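Local structure of extracellular solute-binding protein, family 1 (Bifidobacterium longum subsp. infantis, 6FTH) at residues A[106-111]-A[134-139]; A[193-198]-A[287-292]; A[214-219]-A[314-319]; A[382-387]-A[415-420]; A[468-473]-A[496-501]. The protein probably binds human milk oligosaccharides outside the cell and delivers them to an ABC transporter for uptake. All blocks are in the same frame, centred on the assembly; numbering follows the deposited sequence.

Interaction 1: A[106-111]-A[134-139]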
# COMPACT_ATOMS: atom_id res chain seq x y z
N LEU A 106 23.87 7.47 -1.90
CA LEU A 106 23.95 7.48 -0.45
C LEU A 106 24.57 6.21 0.13
O LEU A 106 24.95 6.22 1.30
CB LEU A 106 22.54 7.66 0.12
CG LEU A 106 21.87 8.98 -0.25
CD1 LEU A 106 20.36 8.93 -0.01
CD2 LEU A 106 22.51 10.13 0.54
N SER A 107 24.68 5.14 -0.65
CA SER A 107 25.35 3.95 -0.15
C SER A 107 26.81 4.23 0.22
O SER A 107 27.37 3.51 1.05
CB SER A 107 25.31 2.82 -1.18
OG SER A 107 26.20 3.09 -2.25
N LYS A 108 27.42 5.26 -0.39
CA LYS A 108 28.80 5.65 -0.09
C LYS A 108 28.90 6.55 1.12
O LYS A 108 30.01 6.84 1.56
CB LYS A 108 29.40 6.41 -1.28
CG LYS A 108 29.44 5.64 -2.60
CD LYS A 108 30.26 4.37 -2.48
CE LYS A 108 30.42 3.67 -3.83
NZ LYS A 108 29.10 3.17 -4.35
N ASP A 109 27.76 7.00 1.67
CA ASP A 109 27.72 8.01 2.72
C ASP A 109 27.21 7.45 4.05
O ASP A 109 26.92 8.23 4.97
CB ASP A 109 26.82 9.17 2.30
CG ASP A 109 27.37 9.94 1.11
OD1 ASP A 109 28.61 9.97 0.96
OD2 ASP A 109 26.57 10.51 0.34
N LEU A 110 27.09 6.13 4.18
CA LEU A 110 26.41 5.59 5.36
C LEU A 110 27.17 5.85 6.66
O LEU A 110 26.55 5.88 7.72
CB LEU A 110 26.11 4.11 5.16
CG LEU A 110 24.88 3.83 4.29
CD1 LEU A 110 24.85 2.37 3.87
CD2 LEU A 110 23.61 4.18 5.05
N ASP A 111 28.48 6.07 6.61
CA ASP A 111 29.19 6.31 7.86
C ASP A 111 28.84 7.67 8.45
O ASP A 111 29.01 7.88 9.66
CB ASP A 111 30.70 6.16 7.68
CG ASP A 111 31.12 4.72 7.48
OD1 ASP A 111 30.39 3.79 7.92
OD2 ASP A 111 32.21 4.51 6.89
N GLU A 134 23.59 -3.43 -8.35
CA GLU A 134 24.94 -2.89 -8.38
C GLU A 134 25.32 -2.17 -7.09
O GLU A 134 26.48 -1.78 -6.93
CB GLU A 134 25.13 -1.95 -9.58
CG GLU A 134 25.60 -2.65 -10.86
CD GLU A 134 26.87 -3.47 -10.65
OE1 GLU A 134 26.76 -4.68 -10.33
OE2 GLU A 134 27.99 -2.90 -10.78
N GLY A 135 24.38 -1.99 -6.17
CA GLY A 135 24.69 -1.49 -4.86
C GLY A 135 24.47 -0.01 -4.68
O GLY A 135 24.71 0.51 -3.59
N HIS A 136 24.01 0.70 -5.71
CA HIS A 136 23.74 2.12 -5.55
C HIS A 136 22.40 2.32 -4.84
O HIS A 136 21.47 1.53 -4.99
CB HIS A 136 23.68 2.83 -6.91
CG HIS A 136 24.91 2.64 -7.74
ND1 HIS A 136 26.15 2.37 -7.18
CD2 HIS A 136 25.09 2.65 -9.08
CE1 HIS A 136 27.04 2.23 -8.15
NE2 HIS A 136 26.42 2.40 -9.31
N MET A 137 22.34 3.37 -4.03
CA MET A 137 21.12 3.73 -3.32
C MET A 137 20.97 5.24 -3.41
O MET A 137 21.74 5.99 -2.80
CB MET A 137 21.18 3.29 -1.87
CG MET A 137 19.98 3.72 -1.05
SD MET A 137 20.09 3.13 0.65
CE MET A 137 21.51 4.08 1.26
N TYR A 138 19.95 5.69 -4.14
CA TYR A 138 19.70 7.11 -4.33
C TYR A 138 18.53 7.64 -3.52
O TYR A 138 18.23 8.84 -3.57
CB TYR A 138 19.46 7.41 -5.82
CG TYR A 138 20.62 6.98 -6.67
CD1 TYR A 138 21.79 7.71 -6.68
CD2 TYR A 138 20.54 5.83 -7.45
CE1 TYR A 138 22.87 7.31 -7.45
CE2 TYR A 138 21.61 5.43 -8.24
CZ TYR A 138 22.78 6.18 -8.22
OH TYR A 138 23.85 5.79 -8.98
N ALA A 139 17.86 6.77 -2.77
CA ALA A 139 16.73 7.15 -1.95
C ALA A 139 16.82 6.36 -0.66
O ALA A 139 17.28 5.22 -0.65
CB ALA A 139 15.41 6.82 -2.63

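Interaction 2: A[193-198]-A[287-292]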
# COMPACT_ATOMS: atom_id res chain seq x y z
N GLN A 193 -36.60 -3.03 4.21
CA GLN A 193 -36.27 -2.70 2.84
C GLN A 193 -35.22 -3.67 2.32
O GLN A 193 -34.38 -4.16 3.08
CB GLN A 193 -35.70 -1.27 2.76
CG GLN A 193 -36.68 -0.17 3.14
CD GLN A 193 -37.81 -0.06 2.13
OE1 GLN A 193 -37.56 0.10 0.94
NE2 GLN A 193 -39.06 -0.15 2.60
N ALA A 194 -35.28 -3.96 1.02
CA ALA A 194 -34.23 -4.75 0.36
C ALA A 194 -33.10 -3.81 -0.04
O ALA A 194 -32.82 -3.57 -1.22
CB ALA A 194 -34.79 -5.50 -0.84
N ASP A 195 -32.48 -3.23 0.98
CA ASP A 195 -31.42 -2.24 0.80
C ASP A 195 -30.04 -2.83 1.02
O ASP A 195 -29.06 -2.15 0.74
CB ASP A 195 -31.61 -1.05 1.76
CG ASP A 195 -31.57 -1.44 3.24
OD1 ASP A 195 -31.92 -2.57 3.59
OD2 ASP A 195 -31.19 -0.58 4.07
N GLU A 196 -29.97 -4.06 1.51
CA GLU A 196 -28.69 -4.71 1.74
C GLU A 196 -27.95 -4.87 0.43
O GLU A 196 -28.49 -5.39 -0.56
CB GLU A 196 -28.92 -6.09 2.35
CG GLU A 196 -29.25 -6.11 3.84
CD GLU A 196 -30.71 -5.78 4.17
OE1 GLU A 196 -31.54 -5.63 3.26
OE2 GLU A 196 -31.00 -5.67 5.38
N ILE A 197 -26.69 -4.46 0.44
CA ILE A 197 -25.74 -4.77 -0.63
C ILE A 197 -24.93 -5.97 -0.14
O ILE A 197 -24.08 -5.81 0.74
CB ILE A 197 -24.82 -3.57 -0.88
CG1 ILE A 197 -25.63 -2.33 -1.30
CG2 ILE A 197 -23.80 -3.92 -1.97
CD1 ILE A 197 -24.84 -1.01 -1.32
N PRO A 198 -25.19 -7.18 -0.64
CA PRO A 198 -24.53 -8.34 -0.04
C PRO A 198 -23.01 -8.24 -0.07
O PRO A 198 -22.37 -8.44 0.96
CB PRO A 198 -25.08 -9.51 -0.85
CG PRO A 198 -26.44 -9.01 -1.28
CD PRO A 198 -26.21 -7.60 -1.62
N GLY A 287 -24.05 5.62 9.61
CA GLY A 287 -23.49 5.36 10.92
C GLY A 287 -24.38 4.54 11.83
O GLY A 287 -23.92 4.11 12.90
N LYS A 288 -25.63 4.29 11.43
CA LYS A 288 -26.61 3.62 12.28
C LYS A 288 -27.13 2.34 11.64
O LYS A 288 -27.21 1.30 12.31
CB LYS A 288 -27.77 4.59 12.55
CG LYS A 288 -28.85 4.06 13.50
CD LYS A 288 -29.98 5.08 13.65
CE LYS A 288 -31.21 4.50 14.35
NZ LYS A 288 -32.30 5.51 14.50
N THR A 289 -27.48 2.38 10.35
CA THR A 289 -28.00 1.21 9.64
C THR A 289 -26.91 0.69 8.71
O THR A 289 -26.52 1.37 7.75
CB THR A 289 -29.24 1.60 8.84
OG1 THR A 289 -30.24 2.11 9.73
CG2 THR A 289 -29.81 0.40 8.10
N ALA A 290 -26.42 -0.51 8.99
CA ALA A 290 -25.45 -1.14 8.11
C ALA A 290 -26.11 -1.50 6.79
O ALA A 290 -27.25 -1.96 6.76
CB ALA A 290 -24.91 -2.41 8.76
N LYS A 291 -25.36 -1.33 5.69
CA LYS A 291 -25.85 -1.62 4.35
C LYS A 291 -25.13 -2.75 3.64
O LYS A 291 -25.76 -3.45 2.85
CB LYS A 291 -25.75 -0.38 3.45
CG LYS A 291 -26.50 0.83 3.97
CD LYS A 291 -28.00 0.71 3.76
CE LYS A 291 -28.69 1.98 4.23
NZ LYS A 291 -30.17 1.95 3.99
N THR A 292 -23.84 -2.97 3.91
CA THR A 292 -23.03 -3.89 3.12
C THR A 292 -22.64 -5.13 3.91
O THR A 292 -22.21 -5.04 5.06
CB THR A 292 -21.79 -3.16 2.64
OG1 THR A 292 -22.18 -2.02 1.86
CG2 THR A 292 -20.91 -4.08 1.78

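Interaction 3: A[214-219]-A[314-319]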
# COMPACT_ATOMS: atom_id res chain seq x y z
N MET A 214 -9.98 -8.22 -7.19
CA MET A 214 -9.11 -9.34 -7.54
C MET A 214 -8.34 -9.88 -6.36
O MET A 214 -7.53 -10.80 -6.52
CB MET A 214 -8.18 -8.97 -8.70
CG MET A 214 -8.92 -8.67 -9.98
SD MET A 214 -10.10 -9.97 -10.33
CE MET A 214 -11.07 -9.28 -11.68
N LEU A 215 -8.57 -9.36 -5.17
CA LEU A 215 -8.10 -10.06 -3.99
C LEU A 215 -8.65 -11.48 -3.90
O LEU A 215 -8.07 -12.31 -3.18
CB LEU A 215 -8.44 -9.26 -2.75
CG LEU A 215 -7.62 -8.00 -2.52
CD1 LEU A 215 -8.30 -7.13 -1.50
CD2 LEU A 215 -6.19 -8.35 -2.07
N LEU A 216 -9.73 -11.81 -4.62
CA LEU A 216 -10.20 -13.19 -4.68
C LEU A 216 -9.23 -14.12 -5.40
O LEU A 216 -9.40 -15.35 -5.32
CB LEU A 216 -11.61 -13.29 -5.30
CG LEU A 216 -12.75 -12.84 -4.39
CD1 LEU A 216 -14.07 -13.23 -5.04
CD2 LEU A 216 -12.68 -13.43 -3.00
N LEU A 217 -8.20 -13.59 -6.07
CA LEU A 217 -7.17 -14.48 -6.60
C LEU A 217 -6.53 -15.29 -5.49
O LEU A 217 -6.10 -16.43 -5.71
CB LEU A 217 -6.08 -13.69 -7.32
CG LEU A 217 -6.45 -13.19 -8.72
CD1 LEU A 217 -5.54 -12.07 -9.19
CD2 LEU A 217 -6.41 -14.36 -9.70
N ASN A 218 -6.48 -14.75 -4.27
CA ASN A 218 -5.90 -15.51 -3.16
C ASN A 218 -6.69 -16.79 -2.87
O ASN A 218 -6.11 -17.80 -2.42
CB ASN A 218 -5.84 -14.61 -1.92
CG ASN A 218 -4.81 -13.49 -2.07
OD1 ASN A 218 -3.59 -13.73 -2.09
ND2 ASN A 218 -5.30 -12.26 -2.18
N SER A 219 -8.00 -16.77 -3.14
CA SER A 219 -8.84 -17.96 -3.02
C SER A 219 -8.35 -19.09 -3.88
O SER A 219 -8.63 -20.26 -3.57
CB SER A 219 -10.27 -17.67 -3.49
OG SER A 219 -10.87 -16.67 -2.71
N ILE A 314 -12.25 -11.69 7.82
CA ILE A 314 -12.25 -13.14 7.68
C ILE A 314 -11.17 -13.64 6.73
O ILE A 314 -10.85 -12.98 5.73
CB ILE A 314 -13.60 -13.69 7.21
CG1 ILE A 314 -14.02 -13.06 5.88
CG2 ILE A 314 -14.64 -13.52 8.30
CD1 ILE A 314 -15.19 -13.76 5.22
N PRO A 315 -10.66 -14.84 6.98
CA PRO A 315 -9.84 -15.49 5.95
C PRO A 315 -10.63 -15.58 4.65
O PRO A 315 -11.86 -15.72 4.66
CB PRO A 315 -9.59 -16.88 6.54
CG PRO A 315 -9.77 -16.68 8.06
CD PRO A 315 -10.85 -15.70 8.16
N VAL A 316 -9.94 -15.53 3.52
CA VAL A 316 -10.69 -15.53 2.26
C VAL A 316 -11.26 -16.93 2.02
O VAL A 316 -10.58 -17.93 2.27
CB VAL A 316 -9.80 -15.09 1.09
CG1 VAL A 316 -8.76 -16.18 0.69
CG2 VAL A 316 -10.65 -14.68 -0.13
N PRO A 317 -12.50 -17.05 1.55
CA PRO A 317 -13.02 -18.38 1.20
C PRO A 317 -12.24 -19.01 0.05
O PRO A 317 -11.79 -18.33 -0.88
CB PRO A 317 -14.48 -18.09 0.79
CG PRO A 317 -14.83 -16.86 1.61
CD PRO A 317 -13.56 -16.02 1.52
N SER A 318 -12.10 -20.35 0.11
CA SER A 318 -11.37 -21.11 -0.89
C SER A 318 -12.18 -21.28 -2.16
O SER A 318 -13.39 -21.53 -2.12
CB SER A 318 -11.03 -22.51 -0.35
OG SER A 318 -10.28 -22.47 0.85
N ALA A 319 -11.51 -21.18 -3.30
CA ALA A 319 -12.13 -21.47 -4.58
C ALA A 319 -12.26 -22.98 -4.75
O ALA A 319 -11.51 -23.75 -4.15
CB ALA A 319 -11.25 -20.91 -5.69

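Interaction 4: A[382-387]-A[415-420]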
# COMPACT_ATOMS: atom_id res chain seq x y z
N GLY A 382 9.76 7.92 28.50
CA GLY A 382 10.98 7.22 28.83
C GLY A 382 10.91 5.76 28.43
O GLY A 382 9.85 5.20 28.12
N ASN A 383 12.08 5.12 28.44
CA ASN A 383 12.22 3.70 28.13
C ASN A 383 11.63 3.32 26.77
O ASN A 383 11.13 2.21 26.56
CB ASN A 383 11.69 2.83 29.27
CG ASN A 383 12.67 2.79 30.45
OD1 ASN A 383 13.60 3.60 30.53
ND2 ASN A 383 12.47 1.86 31.35
N ARG A 384 11.79 4.24 25.82
CA ARG A 384 11.36 4.04 24.42
C ARG A 384 9.86 3.84 24.30
O ARG A 384 9.39 3.25 23.32
CB ARG A 384 12.13 2.89 23.74
CG ARG A 384 13.63 2.95 23.98
CD ARG A 384 14.39 1.97 23.11
NE ARG A 384 14.55 2.49 21.75
CZ ARG A 384 14.99 1.78 20.73
NH1 ARG A 384 15.32 0.50 20.91
NH2 ARG A 384 15.11 2.33 19.53
N HIS A 385 9.10 4.35 25.26
CA HIS A 385 7.64 4.28 25.25
C HIS A 385 7.07 5.68 25.04
O HIS A 385 7.57 6.67 25.60
CB HIS A 385 7.10 3.71 26.57
CG HIS A 385 5.63 3.43 26.54
ND1 HIS A 385 4.68 4.42 26.67
CD2 HIS A 385 4.94 2.28 26.36
CE1 HIS A 385 3.48 3.89 26.57
NE2 HIS A 385 3.60 2.59 26.38
N TYR A 386 6.05 5.76 24.19
CA TYR A 386 5.42 7.03 23.83
C TYR A 386 3.91 6.85 23.92
O TYR A 386 3.40 5.78 23.58
CB TYR A 386 5.82 7.45 22.42
CG TYR A 386 7.30 7.63 22.30
CD1 TYR A 386 7.92 8.83 22.63
CD2 TYR A 386 8.11 6.55 21.95
CE1 TYR A 386 9.27 8.97 22.56
CE2 TYR A 386 9.48 6.68 21.87
CZ TYR A 386 10.07 7.90 22.19
OH TYR A 386 11.43 8.08 22.14
N THR A 387 3.21 7.89 24.36
CA THR A 387 1.76 7.88 24.47
C THR A 387 1.15 9.02 23.67
O THR A 387 1.52 10.18 23.85
CB THR A 387 1.31 7.97 25.92
OG1 THR A 387 1.86 6.87 26.66
CG2 THR A 387 -0.21 7.95 26.01
N ASP A 415 11.78 -1.51 16.32
CA ASP A 415 10.94 -2.48 17.03
C ASP A 415 11.02 -2.34 18.55
O ASP A 415 10.07 -2.71 19.26
CB ASP A 415 11.33 -3.89 16.64
CG ASP A 415 10.87 -4.30 15.26
OD1 ASP A 415 10.29 -3.48 14.49
OD2 ASP A 415 11.12 -5.48 14.90
N GLY A 416 12.13 -1.79 19.08
CA GLY A 416 12.25 -1.56 20.51
C GLY A 416 11.41 -0.41 21.05
O GLY A 416 11.31 -0.26 22.28
N VAL A 417 10.78 0.38 20.19
CA VAL A 417 9.90 1.47 20.58
C VAL A 417 8.49 0.94 20.70
O VAL A 417 8.03 0.17 19.85
CB VAL A 417 9.97 2.58 19.51
CG1 VAL A 417 8.79 3.59 19.66
CG2 VAL A 417 11.31 3.28 19.60
N THR A 418 7.79 1.35 21.76
CA THR A 418 6.39 1.04 21.96
C THR A 418 5.60 2.34 21.92
O THR A 418 6.00 3.33 22.54
CB THR A 418 6.16 0.36 23.31
OG1 THR A 418 6.81 -0.92 23.28
CG2 THR A 418 4.66 0.17 23.56
N ILE A 419 4.50 2.33 21.17
CA ILE A 419 3.62 3.48 21.07
C ILE A 419 2.26 3.05 21.55
O ILE A 419 1.70 2.06 21.07
CB ILE A 419 3.51 3.99 19.62
CG1 ILE A 419 4.89 4.42 19.11
CG2 ILE A 419 2.50 5.15 19.55
CD1 ILE A 419 4.95 4.70 17.60
N LYS A 420 1.73 3.79 22.51
CA LYS A 420 0.36 3.63 22.95
C LYS A 420 -0.47 4.74 22.31
O LYS A 420 -0.09 5.91 22.39
CB LYS A 420 0.29 3.71 24.46
CG LYS A 420 -1.11 3.72 25.01
CD LYS A 420 -1.01 3.80 26.53
CE LYS A 420 -2.31 3.99 27.25
NZ LYS A 420 -1.94 4.13 28.71
O HOH W 1 0.76 6.18 29.08

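Interaction 5: A[468-473]-A[496-501]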
# COMPACT_ATOMS: atom_id res chain seq x y z
N ALA A 468 1.16 -0.19 -20.44
CA ALA A 468 0.18 0.84 -20.78
C ALA A 468 -0.83 0.31 -21.78
O ALA A 468 -2.02 0.62 -21.70
CB ALA A 468 0.88 2.08 -21.32
N GLN A 469 -0.38 -0.52 -22.73
CA GLN A 469 -1.31 -1.08 -23.70
C GLN A 469 -2.05 -2.27 -23.13
O GLN A 469 -3.27 -2.42 -23.34
CB GLN A 469 -0.54 -1.49 -24.96
CG GLN A 469 0.32 -0.38 -25.56
CD GLN A 469 -0.50 0.86 -25.89
OE1 GLN A 469 -1.67 0.76 -26.25
NE2 GLN A 469 0.09 2.02 -25.69
N ILE A 470 -1.34 -3.13 -22.39
CA ILE A 470 -1.96 -4.30 -21.78
C ILE A 470 -3.11 -3.87 -20.86
O ILE A 470 -4.19 -4.47 -20.87
CB ILE A 470 -0.89 -5.10 -21.00
CG1 ILE A 470 0.07 -5.80 -21.97
CG2 ILE A 470 -1.53 -6.11 -20.05
CD1 ILE A 470 1.36 -6.23 -21.31
N SER A 471 -2.88 -2.82 -20.07
CA SER A 471 -3.86 -2.47 -19.05
C SER A 471 -5.18 -2.02 -19.66
O SER A 471 -6.25 -2.32 -19.10
CB SER A 471 -3.29 -1.43 -18.10
OG SER A 471 -2.94 -0.24 -18.77
N ASN A 472 -5.13 -1.34 -20.81
CA ASN A 472 -6.37 -0.91 -21.45
C ASN A 472 -7.24 -2.11 -21.81
O ASN A 472 -8.45 -2.10 -21.59
CB ASN A 472 -6.08 -0.11 -22.72
CG ASN A 472 -5.38 1.21 -22.46
OD1 ASN A 472 -5.58 1.86 -21.44
ND2 ASN A 472 -4.57 1.64 -23.44
N VAL A 473 -6.63 -3.15 -22.38
CA VAL A 473 -7.38 -4.35 -22.74
C VAL A 473 -7.89 -5.04 -21.49
O VAL A 473 -9.07 -5.42 -21.41
CB VAL A 473 -6.51 -5.29 -23.59
CG1 VAL A 473 -7.22 -6.62 -23.88
CG2 VAL A 473 -6.07 -4.58 -24.89
N LYS A 496 -4.21 -14.08 -26.62
CA LYS A 496 -3.33 -13.79 -27.74
C LYS A 496 -3.09 -12.30 -27.89
O LYS A 496 -1.99 -11.86 -28.23
CB LYS A 496 -3.94 -14.37 -29.01
CG LYS A 496 -3.99 -15.87 -29.03
CD LYS A 496 -4.82 -16.33 -30.22
CE LYS A 496 -4.42 -17.71 -30.70
NZ LYS A 496 -4.80 -18.76 -29.74
N GLN A 497 -4.12 -11.49 -27.63
CA GLN A 497 -3.95 -10.05 -27.72
C GLN A 497 -2.91 -9.54 -26.71
O GLN A 497 -2.07 -8.71 -27.05
CB GLN A 497 -5.29 -9.32 -27.55
CG GLN A 497 -5.22 -7.82 -27.78
CD GLN A 497 -6.58 -7.14 -27.77
OE1 GLN A 497 -7.58 -7.73 -27.37
NE2 GLN A 497 -6.61 -5.90 -28.21
N LEU A 498 -2.97 -10.03 -25.46
CA LEU A 498 -1.99 -9.57 -24.47
C LEU A 498 -0.58 -9.97 -24.86
O LEU A 498 0.37 -9.20 -24.70
CB LEU A 498 -2.33 -10.11 -23.08
CG LEU A 498 -3.70 -9.67 -22.52
CD1 LEU A 498 -3.75 -9.96 -21.00
CD2 LEU A 498 -4.00 -8.19 -22.78
N ASP A 499 -0.43 -11.17 -25.41
CA ASP A 499 0.87 -11.62 -25.92
C ASP A 499 1.37 -10.69 -27.02
O ASP A 499 2.54 -10.31 -27.03
CB ASP A 499 0.77 -13.05 -26.44
CG ASP A 499 0.71 -14.09 -25.31
OD1 ASP A 499 0.78 -13.70 -24.13
OD2 ASP A 499 0.59 -15.29 -25.62
N SER A 500 0.47 -10.27 -27.92
CA SER A 500 0.86 -9.36 -28.99
C SER A 500 1.30 -8.00 -28.46
O SER A 500 2.02 -7.28 -29.16
CB SER A 500 -0.31 -9.16 -29.96
OG SER A 500 -1.27 -8.24 -29.46
N LEU A 501 0.89 -7.65 -27.24
CA LEU A 501 1.25 -6.40 -26.59
C LEU A 501 2.46 -6.54 -25.67
O LEU A 501 2.83 -5.59 -24.98
CB LEU A 501 0.02 -5.85 -25.83
CG LEU A 501 -1.20 -5.56 -26.71
CD1 LEU A 501 -2.39 -5.17 -25.84
CD2 LEU A 501 -0.88 -4.42 -27.68

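Interaction 1: A[106-111]-A[134-139]
Leu106 N donates to Met137 O at 2.7 Å. The bond is bent at the hydrogen (137°), although the donor lies nearly along the C=O axis. It is the one hydrogen bond between the two segments. The Leu106 side chain packs on the same carbonyl, with CB 3.5 Å from Met137 O. Met137 adds its own side chain. It is extended as far as SD and bends at the last torsion (chi3 67°). This sets CE 3.9 Å from Leu106 CB and 4.3 Å from Leu110 CD2.

Residues 106-111 belong to a 3-10 segment, and Asp109 N bonds back to Leu106 O within it. The segment rests on an irregular loop that leads into strand 140-143, so the contact joins a short helical turn to the approach of a strand.

The polar side chains at this contact find their partners outside the two segments. Ser107 OG stands 3.3 Å from Gly135 O, but its hydrogen bond goes to Asp105 OD1. Lys108 NZ lies 4.2 Å from His136 ND1, oblique to the ring, and forms its salt bridge with Asp105 OD2. Asp105 OD1 is also bonded to Met137 N, so this one carboxylate holds both segments. Further out, Phe120 of helix 114-122 touches Leu110 and Met137. Leu354 of helix 350-360 packs on Leu106, and Tyr138 O bonds to Ser342 OG of strand 339-343.

Interaction 2: A[193-198]-A[287-292]
Asp195 turns its CG between its own backbone N and carbonyl carbon (chi1 61°), while Lys291 bends at chi2 (-76°) and then runs straight to NZ. The two side chains meet at about a right angle. Lys291 NZ forms a salt bridge with Asp195 OD2 at 2.7 Å, through the anti lone pair, on the side away from OD1. The aliphatic part of the lysine follows closely, with CD 3.5 Å from Asp195 OD2. Asn189 ND2 and Asn191 ND2 are hydrogen-bonded to the same oxygen. Three nitrogens therefore grip OD2.

Beside the salt bridge the backbones begin to pair. Ile197 N donates to Lys291 O at 2.8 Å, in a fairly straight bond (162°). Glu196 CA adds a C-H...O contact to the same oxygen at 3.4 Å. Thr292 CA makes another, to Ile197 O, at 3.2 Å. Ile197 and Thr292 form a parallel beta bridge with their side chains on the same face of the sheet. Thr292 OG1 lies 4.1 Å from Ile197 CB and is hydrogen-bonded to Gln283 OE1.

The bridge starts the pairing of strands 197-199 and 292-297, where 197-199 is an outermost strand of its four-stranded mixed sheet. Pro198 packs on Leu180 and Phe183 of helix 173-185. Trp161 of helix 159-165 touches both Glu196 and Ala290.

Interaction 3: A[214-219]-A[314-319]
Ser219 and Pro317 share a short hydrogen bond: Ser219 OG donates to Pro317 O at 2.6 Å, almost in line with the carbonyl bond. The hydroxyl stands beside its own backbone N (chi1 -62°). The serine also accepts through its main chain, from Ala319 N to Ser219 O at 3.0 Å. That bond is straight at the hydrogen (170°), but the donor sits well above the carbonyl plane (47°). Ser219 OG is also hydrogen-bonded to Trp173 NE1. Within residues 214-219, Leu215 O is gripped by two donors of Asn218, the backbone N and ND2. This ties the Asn218 side chain back to the turn.

The apolar contacts centre on Val316. Its CG2 lies 3.7 Å from Leu216 CD2. The other methyl, CG1, is 4.2 Å from Asn218 CB. Ser219 CB and Ala319 CB are 4.0 Å apart. Val316 CG2 also packs against a polar atom, the hydroxyl oxygen Ser219 OG, at 3.3 Å.

The contact joins a 3-10 turn to the chain leaving strand 311-313. Around it, Tyr257 and Tyr258 of helix 249-263 touch Leu216, and Met155 of strand 154-158 touches Val316.

An alanine at Ser219 would probably leave Pro317 O without its donor and Trp173 NE1 without its acceptor.

Every residue that touches here is buried. The buried hydroxyl is satisfied by two partners, Pro317 O and Trp173 NE1, while methyls of Val316 and Leu216 pack nearby.

Interaction 4: A[382-387]-A[415-420]
His385 overlaps Thr418 and Lys420 on one face of the sheet. Its CG is anti to the backbone N (chi1 -171°). The ring meets Thr418 CG2 with CD2 at 3.5 Å, and CE1 lies 3.8 Å from Lys420 CB. Thr418 O stands over one ring face, toward the rim. His385 ND1 and Thr387 OG1 both bond to Asp381 OD2.

On the other face, the edge of the Tyr386 ring meets Val417, with CD2 3.8 Å from CG1. Tyr386 OH bonds to Glu363. At the turn, Arg384 lays one face of its guanidinium over Gly416 C, toward the rim. Its NE forms a salt bridge with the same carboxylate.

Three backbone bonds join the two segments. Thr418 N donates to Arg384 O, and Tyr386 N to Thr418 O. Lys420 N donates to Tyr386 O at 2.8 Å. Thr387 and Lys420 lie side by side. A water donates to Thr387 OG1 and has a weak bond to Lys420 NZ.

The strands are parallel, 17° apart, and form a beta-alpha-beta unit with helix 390-398 between them. A type I' turn from Gly382 to His385 links strand 385-388 to strand 378-382. Helix 363-371 packs on Tyr386, Val417 and Ile419.

Interaction 5: A[468-473]-A[496-501]
Helices 468-473 and 496-500 run antiparallel, with their axes 9.7 Å apart and 162° between their directions, and Ile470 and Leu498 mark the closest backbone approach. Val473 points into the contact and meets three residues. It faces Gln497 tip to tip: Val473 CG2 lies 3.6 Å from Gln497 NE2, and CG1 lies 3.7 Å from OE1. The glutamine chain is extended, with CG anti to its backbone N (chi1 -174°). The methyls of Val473 also reach two leucines. CG1 passes Leu498 CD2 at 3.7 Å, and CG2 lies 3.8 Å from Leu501 CD1. An alanine at Val473 would probably leave a gap where CG1 and CG2 meet Leu498 and Leu501, and leave the Gln497 amide freer to turn.

Ile470 slides past Leu501, running the opposite way, with CG1 3.9 Å from Leu501 CB. Gln469 contributes its aliphatic base, where CB is 4.0 Å from Leu501 CD2. The packing across the two segments is purely van der Waals. Leu501 is the first residue to leave helical geometry, so the helix ends inside the contact. Just before it, Ser500 OG bonds back to Gln497 O.

The two segments belong to helices 457-484 and 487-500, consecutive in the chain and paired as an antiparallel helical hairpin. Leu246 touches both Ile470 and Leu498. Helix 503-518 follows, with Asn506 on Ile470 and Leu503 on Leu498.

In the fold
Interaction 3 is the buried contact of the five; the others are partly buried. Interactions 2 and 3 involve the same four-stranded sheet, at strand 197-199 and after strand 311-313, and lie about 23 Å apart between centres. Helix 457-484 carries part of interaction 5 and also touches Met214 beside interaction 3. Interactions 1 and 2 lie on opposite sides of the chain's centre, as do 4 and 5. Chemistry follows place. Interaction 3 pairs a buried hydroxyl bond with methyl packing. Interaction 4 is strand pairing with charged side chains at its margins, and interaction 2 adds a salt bridge to a single beta bridge. Interaction 1 mixes one backbone bond with apolar packing. Interaction 5 is helix packing alone.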